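Side-chain contacts in 2-keto acid:ferredoxin oxidoreductase subunit alpha (Pyrococcus furiosus, PDB 1YD7), which probably catalyses, as the alpha subunit of a heterotetramer, the ferredoxin-dependent oxidation of 2-oxoglutarate with coenzyme A to succinyl-CoA and carbon dioxide: residues 31-36 with 89-94; 78-83 with 114-119; 162-167 with 196-201. All coordinates share one frame; numbering follows the deposited sequence.

Interaction 1: 31-36 with 89-94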
loop_
_atom_site.group_PDB
_atom_site.type_symbol
_atom_site.label_atom_id
_atom_site.label_comp_id
_atom_site.label_asym_id
_atom_site.label_seq_id
_atom_site.Cartn_x
_atom_site.Cartn_y
_atom_site.Cartn_z
ATOM N N ARG A 31 6.741 4.070 2.329
ATOM C CA ARG A 31 6.772 5.389 2.936
ATOM C C ARG A 31 5.478 6.172 2.719
ATOM O O ARG A 31 5.005 6.857 3.629
ATOM C CB ARG A 31 7.941 6.204 2.401
ATOM C CG ARG A 31 9.262 5.679 2.839
ATOM C CD ARG A 31 10.406 6.687 2.567
ATOM N NE ARG A 31 11.717 6.044 2.748
ATOM C CZ ARG A 31 12.882 6.691 2.855
ATOM N NH1 ARG A 31 12.947 8.017 2.878
ATOM N NH2 ARG A 31 13.998 5.993 2.986
ATOM N N ALA A 32 4.956 6.108 1.498
ATOM C CA ALA A 32 3.690 6.753 1.151
ATOM C C ALA A 32 2.516 6.187 1.967
ATOM O O ALA A 32 1.699 6.938 2.493
ATOM C CB ALA A 32 3.409 6.591 -0.334
ATOM N N ALA A 33 2.443 4.862 2.039
ATOM C CA ALA A 33 1.381 4.179 2.764
ATOM C C ALA A 33 1.364 4.645 4.213
ATOM O O ALA A 33 0.346 5.093 4.705
ATOM C CB ALA A 33 1.548 2.684 2.653
ATOM N N ILE A 34 2.532 4.640 4.848
ATOM C CA ILE A 34 2.683 5.097 6.218
ATOM C C ILE A 34 2.401 6.572 6.416
ATOM O O ILE A 34 1.749 6.963 7.397
ATOM C CB ILE A 34 4.074 4.718 6.742
ATOM C CG1 ILE A 34 4.105 3.199 6.948
ATOM C CG2 ILE A 34 4.392 5.453 8.003
ATOM C CD1 ILE A 34 5.380 2.653 7.421
ATOM N N LEU A 35 2.893 7.411 5.517
ATOM C CA LEU A 35 2.592 8.839 5.606
ATOM C C LEU A 35 1.095 9.083 5.410
ATOM O O LEU A 35 0.554 10.034 5.961
ATOM C CB LEU A 35 3.415 9.676 4.593
ATOM C CG LEU A 35 4.883 9.944 4.986
ATOM C CD1 LEU A 35 5.718 10.230 3.737
ATOM C CD2 LEU A 35 5.004 11.099 5.996
ATOM N N ALA A 36 0.448 8.240 4.606
ATOM C CA ALA A 36 -0.990 8.359 4.353
ATOM C C ALA A 36 -1.865 7.873 5.527
ATOM O O ALA A 36 -3.065 8.113 5.523
ATOM C CB ALA A 36 -1.371 7.603 3.098
ATOM N N LYS A 89 -6.836 2.067 8.552
ATOM C CA LYS A 89 -6.423 2.170 7.132
ATOM C C LYS A 89 -5.551 0.973 6.817
ATOM O O LYS A 89 -4.493 0.810 7.411
ATOM C CB LYS A 89 -5.652 3.439 6.865
ATOM C CG LYS A 89 -6.475 4.687 6.832
ATOM C CD LYS A 89 -5.679 5.800 6.097
ATOM C CE LYS A 89 -6.394 7.106 6.144
ATOM N NZ LYS A 89 -5.721 8.119 5.348
ATOM N N ALA A 90 -6.011 0.129 5.901
ATOM C CA ALA A 90 -5.464 -1.211 5.711
ATOM C C ALA A 90 -5.018 -1.420 4.287
ATOM O O ALA A 90 -5.578 -0.806 3.356
ATOM C CB ALA A 90 -6.508 -2.274 6.056
HETATM N N MSE A 91 -4.003 -2.270 4.136
HETATM C CA MSE A 91 -3.512 -2.692 2.839
HETATM C C MSE A 91 -3.024 -4.135 2.869
HETATM O O MSE A 91 -2.752 -4.693 3.925
HETATM C CB MSE A 91 -2.452 -1.717 2.287
HETATM C CG MSE A 91 -1.005 -1.992 2.602
HETATM SE SE MSE A 91 0.370 -0.931 1.524
HETATM C CE MSE A 91 -0.448 -0.487 -0.041
ATOM N N THR A 92 -2.992 -4.750 1.696
ATOM C CA THR A 92 -2.364 -6.036 1.504
ATOM C C THR A 92 -1.617 -5.979 0.175
ATOM O O THR A 92 -1.849 -5.070 -0.621
ATOM C CB THR A 92 -3.402 -7.206 1.541
ATOM O OG1 THR A 92 -2.743 -8.457 1.264
ATOM C CG2 THR A 92 -4.549 -6.995 0.529
ATOM N N ALA A 93 -0.711 -6.932 -0.037
ATOM C CA ALA A 93 0.115 -7.009 -1.245
ATOM C C ALA A 93 0.188 -8.425 -1.773
ATOM O O ALA A 93 0.443 -9.347 -1.024
ATOM C CB ALA A 93 1.518 -6.489 -0.986
ATOM N N THR A 94 -0.036 -8.586 -3.074
ATOM C CA THR A 94 0.015 -9.903 -3.706
ATOM C C THR A 94 0.776 -9.834 -5.026
ATOM O O THR A 94 1.116 -8.748 -5.501
ATOM C CB THR A 94 -1.401 -10.513 -3.900
ATOM O OG1 THR A 94 -1.272 -11.805 -4.503
ATOM C CG2 THR A 94 -2.309 -9.612 -4.758
#

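Interaction 2: 78-83 with 114-119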
loop_
_atom_site.group_PDB
_atom_site.type_symbol
_atom_site.label_atom_id
_atom_site.label_comp_id
_atom_site.label_asym_id
_atom_site.label_seq_id
_atom_site.Cartn_x
_atom_site.Cartn_y
_atom_site.Cartn_z
ATOM N N ALA A 78 -8.818 -10.937 3.432
ATOM C CA ALA A 78 -9.898 -11.022 4.416
ATOM C C ALA A 78 -9.503 -10.301 5.700
ATOM O O ALA A 78 -10.294 -9.541 6.263
ATOM C CB ALA A 78 -10.293 -12.486 4.683
ATOM N N ALA A 79 -8.236 -10.447 6.084
ATOM C CA ALA A 79 -7.702 -9.785 7.269
ATOM C C ALA A 79 -7.660 -8.286 7.140
ATOM O O ALA A 79 -7.957 -7.572 8.112
ATOM C CB ALA A 79 -6.318 -10.315 7.578
ATOM N N ALA A 80 -7.242 -7.791 5.966
ATOM C CA ALA A 80 -7.243 -6.344 5.717
ATOM C C ALA A 80 -8.683 -5.777 5.696
ATOM O O ALA A 80 -8.929 -4.679 6.186
ATOM C CB ALA A 80 -6.519 -6.033 4.403
ATOM N N ILE A 81 -9.626 -6.539 5.150
ATOM C CA ILE A 81 -11.076 -6.180 5.184
ATOM C C ILE A 81 -11.620 -6.033 6.619
ATOM O O ILE A 81 -12.250 -5.013 6.943
ATOM C CB ILE A 81 -11.947 -7.194 4.341
ATOM C CG1 ILE A 81 -11.618 -7.072 2.847
ATOM C CG2 ILE A 81 -13.480 -6.959 4.538
ATOM C CD1 ILE A 81 -12.162 -8.241 1.996
ATOM N N GLY A 82 -11.332 -7.010 7.489
ATOM C CA GLY A 82 -11.779 -6.961 8.894
ATOM C C GLY A 82 -11.163 -5.812 9.678
ATOM O O GLY A 82 -11.850 -5.103 10.411
ATOM N N ALA A 83 -9.863 -5.606 9.497
ATOM C CA ALA A 83 -9.194 -4.456 10.079
ATOM C C ALA A 83 -9.825 -3.160 9.645
ATOM O O ALA A 83 -9.987 -2.262 10.459
ATOM C CB ALA A 83 -7.687 -4.462 9.695
ATOM N N THR A 114 -16.049 -1.322 1.422
ATOM C CA THR A 114 -14.901 -1.327 2.361
ATOM C C THR A 114 -13.637 -0.621 1.796
ATOM O O THR A 114 -13.085 -1.059 0.778
ATOM C CB THR A 114 -14.601 -2.775 2.923
ATOM O OG1 THR A 114 -13.214 -2.916 3.267
ATOM C CG2 THR A 114 -14.994 -3.856 1.975
ATOM N N PRO A 115 -13.187 0.476 2.452
ATOM C CA PRO A 115 -11.912 1.088 2.075
ATOM C C PRO A 115 -10.697 0.189 2.356
ATOM O O PRO A 115 -10.446 -0.190 3.512
ATOM C CB PRO A 115 -11.839 2.372 2.930
ATOM C CG PRO A 115 -13.139 2.481 3.666
ATOM C CD PRO A 115 -13.826 1.173 3.590
ATOM N N VAL A 116 -9.969 -0.146 1.294
ATOM C CA VAL A 116 -8.728 -0.924 1.378
ATOM C C VAL A 116 -7.852 -0.676 0.143
ATOM O O VAL A 116 -8.380 -0.453 -0.927
ATOM C CB VAL A 116 -9.016 -2.421 1.566
ATOM C CG1 VAL A 116 -9.846 -3.007 0.408
ATOM C CG2 VAL A 116 -7.706 -3.227 1.766
ATOM N N VAL A 117 -6.527 -0.684 0.315
ATOM C CA VAL A 117 -5.541 -0.626 -0.808
ATOM C C VAL A 117 -4.917 -1.988 -1.038
ATOM O O VAL A 117 -4.395 -2.598 -0.114
ATOM C CB VAL A 117 -4.465 0.424 -0.513
ATOM C CG1 VAL A 117 -3.375 0.475 -1.582
ATOM C CG2 VAL A 117 -5.130 1.761 -0.384
ATOM N N ILE A 118 -5.020 -2.496 -2.260
ATOM C CA ILE A 118 -4.392 -3.760 -2.630
ATOM C C ILE A 118 -3.284 -3.498 -3.651
ATOM O O ILE A 118 -3.552 -3.037 -4.770
ATOM C CB ILE A 118 -5.378 -4.771 -3.256
ATOM C CG1 ILE A 118 -6.473 -5.195 -2.261
ATOM C CG2 ILE A 118 -4.609 -5.990 -3.768
ATOM C CD1 ILE A 118 -7.768 -4.410 -2.385
ATOM N N VAL A 119 -2.044 -3.804 -3.257
ATOM C CA VAL A 119 -0.895 -3.749 -4.165
ATOM C C VAL A 119 -0.819 -5.070 -4.874
ATOM O O VAL A 119 -0.704 -6.108 -4.248
ATOM C CB VAL A 119 0.429 -3.460 -3.435
ATOM C CG1 VAL A 119 1.611 -3.312 -4.452
ATOM C CG2 VAL A 119 0.307 -2.209 -2.630
#

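Interaction 3: 162-167 with 196-201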
loop_
_atom_site.group_PDB
_atom_site.type_symbol
_atom_site.label_atom_id
_atom_site.label_comp_id
_atom_site.label_asym_id
_atom_site.label_seq_id
_atom_site.Cartn_x
_atom_site.Cartn_y
_atom_site.Cartn_z
ATOM N N GLU A 162 5.935 8.192 -9.162
ATOM C CA GLU A 162 4.554 7.729 -9.288
ATOM C C GLU A 162 4.170 6.642 -8.282
ATOM O O GLU A 162 3.043 6.624 -7.822
ATOM C CB GLU A 162 4.290 7.239 -10.701
ATOM C CG GLU A 162 4.211 8.381 -11.684
ATOM C CD GLU A 162 3.834 7.934 -13.076
ATOM O OE1 GLU A 162 3.915 6.723 -13.365
ATOM O OE2 GLU A 162 3.429 8.811 -13.872
ATOM N N ALA A 163 5.094 5.739 -7.956
ATOM C CA ALA A 163 4.887 4.796 -6.863
ATOM C C ALA A 163 4.565 5.531 -5.548
ATOM O O ALA A 163 3.607 5.180 -4.851
ATOM C CB ALA A 163 6.065 3.877 -6.683
ATOM N N PHE A 164 5.311 6.590 -5.257
ATOM C CA PHE A 164 4.995 7.409 -4.128
ATOM C C PHE A 164 3.607 8.067 -4.233
ATOM O O PHE A 164 2.747 7.797 -3.385
ATOM C CB PHE A 164 6.035 8.472 -3.883
ATOM C CG PHE A 164 5.843 9.191 -2.581
ATOM C CD1 PHE A 164 6.278 8.620 -1.398
ATOM C CD2 PHE A 164 5.178 10.411 -2.526
ATOM C CE1 PHE A 164 6.079 9.261 -0.183
ATOM C CE2 PHE A 164 4.944 11.051 -1.303
ATOM C CZ PHE A 164 5.411 10.468 -0.143
ATOM N N ASP A 165 3.420 8.912 -5.257
ATOM C CA ASP A 165 2.247 9.759 -5.400
ATOM C C ASP A 165 0.961 8.945 -5.615
ATOM O O ASP A 165 -0.076 9.318 -5.121
ATOM C CB ASP A 165 2.385 10.728 -6.592
ATOM C CG ASP A 165 3.476 11.780 -6.405
ATOM O OD1 ASP A 165 3.736 12.247 -5.278
ATOM O OD2 ASP A 165 4.065 12.174 -7.434
ATOM N N PHE A 166 1.038 7.881 -6.404
ATOM C CA PHE A 166 -0.087 7.048 -6.661
ATOM C C PHE A 166 -0.488 6.246 -5.411
ATOM O O PHE A 166 -1.667 5.873 -5.271
ATOM C CB PHE A 166 0.168 6.082 -7.822
ATOM C CG PHE A 166 0.226 6.730 -9.206
ATOM C CD1 PHE A 166 0.472 8.079 -9.389
ATOM C CD2 PHE A 166 0.090 5.945 -10.327
ATOM C CE1 PHE A 166 0.557 8.619 -10.673
ATOM C CE2 PHE A 166 0.172 6.488 -11.601
ATOM C CZ PHE A 166 0.405 7.829 -11.764
ATOM N N THR A 167 0.477 5.942 -4.532
ATOM C CA THR A 167 0.162 5.227 -3.294
ATOM C C THR A 167 -0.679 6.150 -2.367
ATOM O O THR A 167 -1.711 5.728 -1.850
ATOM C CB THR A 167 1.427 4.644 -2.604
ATOM O OG1 THR A 167 1.938 3.573 -3.414
ATOM C CG2 THR A 167 1.094 4.078 -1.222
ATOM N N VAL A 196 13.663 11.250 -4.848
ATOM C CA VAL A 196 12.370 11.898 -4.725
ATOM C C VAL A 196 12.265 12.626 -3.400
ATOM O O VAL A 196 12.737 12.156 -2.360
ATOM C CB VAL A 196 11.162 10.910 -4.898
ATOM C CG1 VAL A 196 11.280 10.137 -6.199
ATOM C CG2 VAL A 196 11.072 9.969 -3.765
ATOM N N TYR A 197 11.657 13.799 -3.482
ATOM C CA TYR A 197 11.277 14.564 -2.323
ATOM C C TYR A 197 10.144 13.843 -1.549
ATOM O O TYR A 197 9.065 13.575 -2.082
ATOM C CB TYR A 197 10.856 15.987 -2.742
ATOM C CG TYR A 197 10.463 16.801 -1.547
ATOM C CD1 TYR A 197 11.419 17.243 -0.650
ATOM C CD2 TYR A 197 9.127 17.072 -1.271
ATOM C CE1 TYR A 197 11.061 17.949 0.489
ATOM C CE2 TYR A 197 8.766 17.809 -0.135
ATOM C CZ TYR A 197 9.727 18.232 0.741
ATOM O OH TYR A 197 9.384 18.942 1.895
ATOM N N ILE A 198 10.439 13.517 -0.297
ATOM C CA ILE A 198 9.516 12.857 0.610
ATOM C C ILE A 198 8.947 13.952 1.490
ATOM O O ILE A 198 9.659 14.460 2.342
ATOM C CB ILE A 198 10.219 11.844 1.538
ATOM C CG1 ILE A 198 10.985 10.780 0.731
ATOM C CG2 ILE A 198 9.174 11.198 2.497
ATOM C CD1 ILE A 198 10.127 9.907 -0.183
ATOM N N PRO A 199 7.669 14.321 1.286
ATOM C CA PRO A 199 7.145 15.497 1.968
ATOM C C PRO A 199 6.963 15.321 3.471
ATOM O O PRO A 199 6.896 14.209 3.963
ATOM C CB PRO A 199 5.783 15.723 1.288
ATOM C CG PRO A 199 5.784 14.844 0.057
ATOM C CD PRO A 199 6.645 13.690 0.428
ATOM N N ASN A 200 6.929 16.428 4.194
ATOM C CA ASN A 200 6.440 16.433 5.566
ATOM C C ASN A 200 4.945 16.108 5.579
ATOM O O ASN A 200 4.233 16.434 4.630
ATOM C CB ASN A 200 6.657 17.801 6.218
ATOM C CG ASN A 200 8.106 18.085 6.486
ATOM O OD1 ASN A 200 8.740 17.385 7.273
ATOM N ND2 ASN A 200 8.651 19.112 5.830
ATOM N N PRO A 201 4.464 15.474 6.656
ATOM C CA PRO A 201 3.040 15.204 6.826
ATOM C C PRO A 201 2.170 16.412 6.482
ATOM O O PRO A 201 1.244 16.302 5.675
ATOM C CB PRO A 201 2.933 14.871 8.321
ATOM C CG PRO A 201 4.227 14.252 8.649
ATOM C CD PRO A 201 5.256 14.967 7.796
#

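Interaction 1: 31-36 with 89-94
Met91, present as selenomethionine, reaches from its strand to the flank of the helix, where its SE meets the CB of Ala33 at 4.0 Å. Its first torsion (chi1 91°) and extended second (chi2 167°) carry the selenium to the alanine methyl, and the bend at the last one only swings CE aside. A long, pliable residue suits the strand position because the two backbones stay 8.4 Å apart at Ala33 CA and Met91 CA, and the small alanine makes room for it. Met91 also packs on Val117 and Val119 of strand 116-121, while Phe171 of helix 160-177 also covers Ala33. Helix 25-36 thus lies against the six-stranded parallel sheet of an alpha/beta domain, consistent with a thiamine diphosphate-binding family. Three residues on from Ala33, at Ala36, the contact becomes polar. Lys89, next to Ala90 of the strand, stretches out fully beyond CG and brings NZ to 2.7 Å from the O of Ala36, nearly in line with the carbonyl (C=O...N angle 168°). Lys89 CD and CE pass 3.5 Å from Ala36 O. Replacing Lys89 by a leucine would probably leave the carbonyl of Ala36 without this donor and that side of the helix without its polar tie to residues 89-94. The Lys89 side chain also touches Ile206 and Glu175.

Interaction 2: 78-83 with 114-119
Ala80 turns its CB toward the strand and meets CG2 of Val116 at 4.0 Å, the closest approach between the helix and strand segments. Two small, purely apolar groups touch here, methyl against methyl, and both residues are buried. The valine rotamer accounts for the meeting: CG2 is anti to the backbone N, which directs it at the Ala80 methyl, whereas CG1 sits between N and the carbonyl carbon (chi1 60°). A beta-branched valine fits the extended backbone of a strand, and an alanine on the facing side of the helix lets the two elements come close. Val116 is also flanked by Pro180 of the next strand, and Ala80 by Ala90 of strand 90-95. Helix 73-85 runs into strand 90-95, which pairs in parallel with strand 116-121, so the helix covers one face of the parallel sheet of this alpha/beta domain and spans two neighbouring strands. One residue on, the contact turns toward solvent and is less well matched. Ile81 is partly exposed, and its branch methyl CG2 stands 4.2 Å from OG1 of Thr114, although the backbones are nearest here, with 6.8 Å between Ile81 CA and Thr114 CA. No hydrogen bond crosses this side: an isoleucine methyl can only lie against the threonine hydroxyl, and the contact buries OG1 with no polar partner in the model. Gly82, next along the helix, is exposed and marks the solvent side.

Interaction 3: 162-167 with 196-201
Phe164 carries the contact from residues 162-167, pointing its ring from helix 160-177 into the end of strand 193-198 and the proline that follows. Just before it, Ala163 serves the helix itself: its carbonyl O accepts both the backbone N of Thr167 and the hydroxyl OG1 of that residue, the latter at 2.7 Å. At Phe164, CG is anti to the backbone N (chi1 -171°), which sends the ring away from the helix to the strand. Phe164 CE1 approaches Ile198 CD1 at 4.1 Å, and its CZ and CE2 lie 3.5 and 3.6 Å from Pro199 CD. Both partners meet the ring obliquely. Phenylalanine suits the site because its length spans a gap of 8.5 Å between Phe164 CA and Ile198 CA. The CD1 end of Ile198 comes nearer the ring than its CB direction would suggest, while Pro199 offers a rigid CH2 surface as the strand gives way to loop. Next in sequence, Asp165 holds OD1 in the plane of the Phe164 ring, at its edge, and bonds Gln161 through OD2. Thr167 closes the segment: besides its bond to Ala163 it packs on Ile29 of helix 25-36. Strand 193-198 pairs with strand 19-24, so the aromatic ring joins helix 160-177 to a two-stranded antiparallel sheet. With no hydrogen bond across it, the contact probably depends on apolar fit and on shielding ring and isoleucine carbons, and part of the proline, from water.

Interaction 1 lies in the middle, its centre 10 Å from that of interaction 2 and 12 Å from that of interaction 3, while the latter two are 22 Å apart on opposite sides of the chain's centre and do not touch. Strands 90-95 and 116-121 join the first two as sheet neighbours: Thr94 N lies 2.8 Å from Val119 O and Thr92 O 2.9 Å from Val119 N, both probable hydrogen bonds. Helix 25-36 links interaction 1 to interaction 3 by packing, with Ala32 CB 3.5 Å from Thr167 CG2 and Leu35 CD1 3.8 Å from Ile198 CG2. All three belong to a sequence family named for thiamine diphosphate binding.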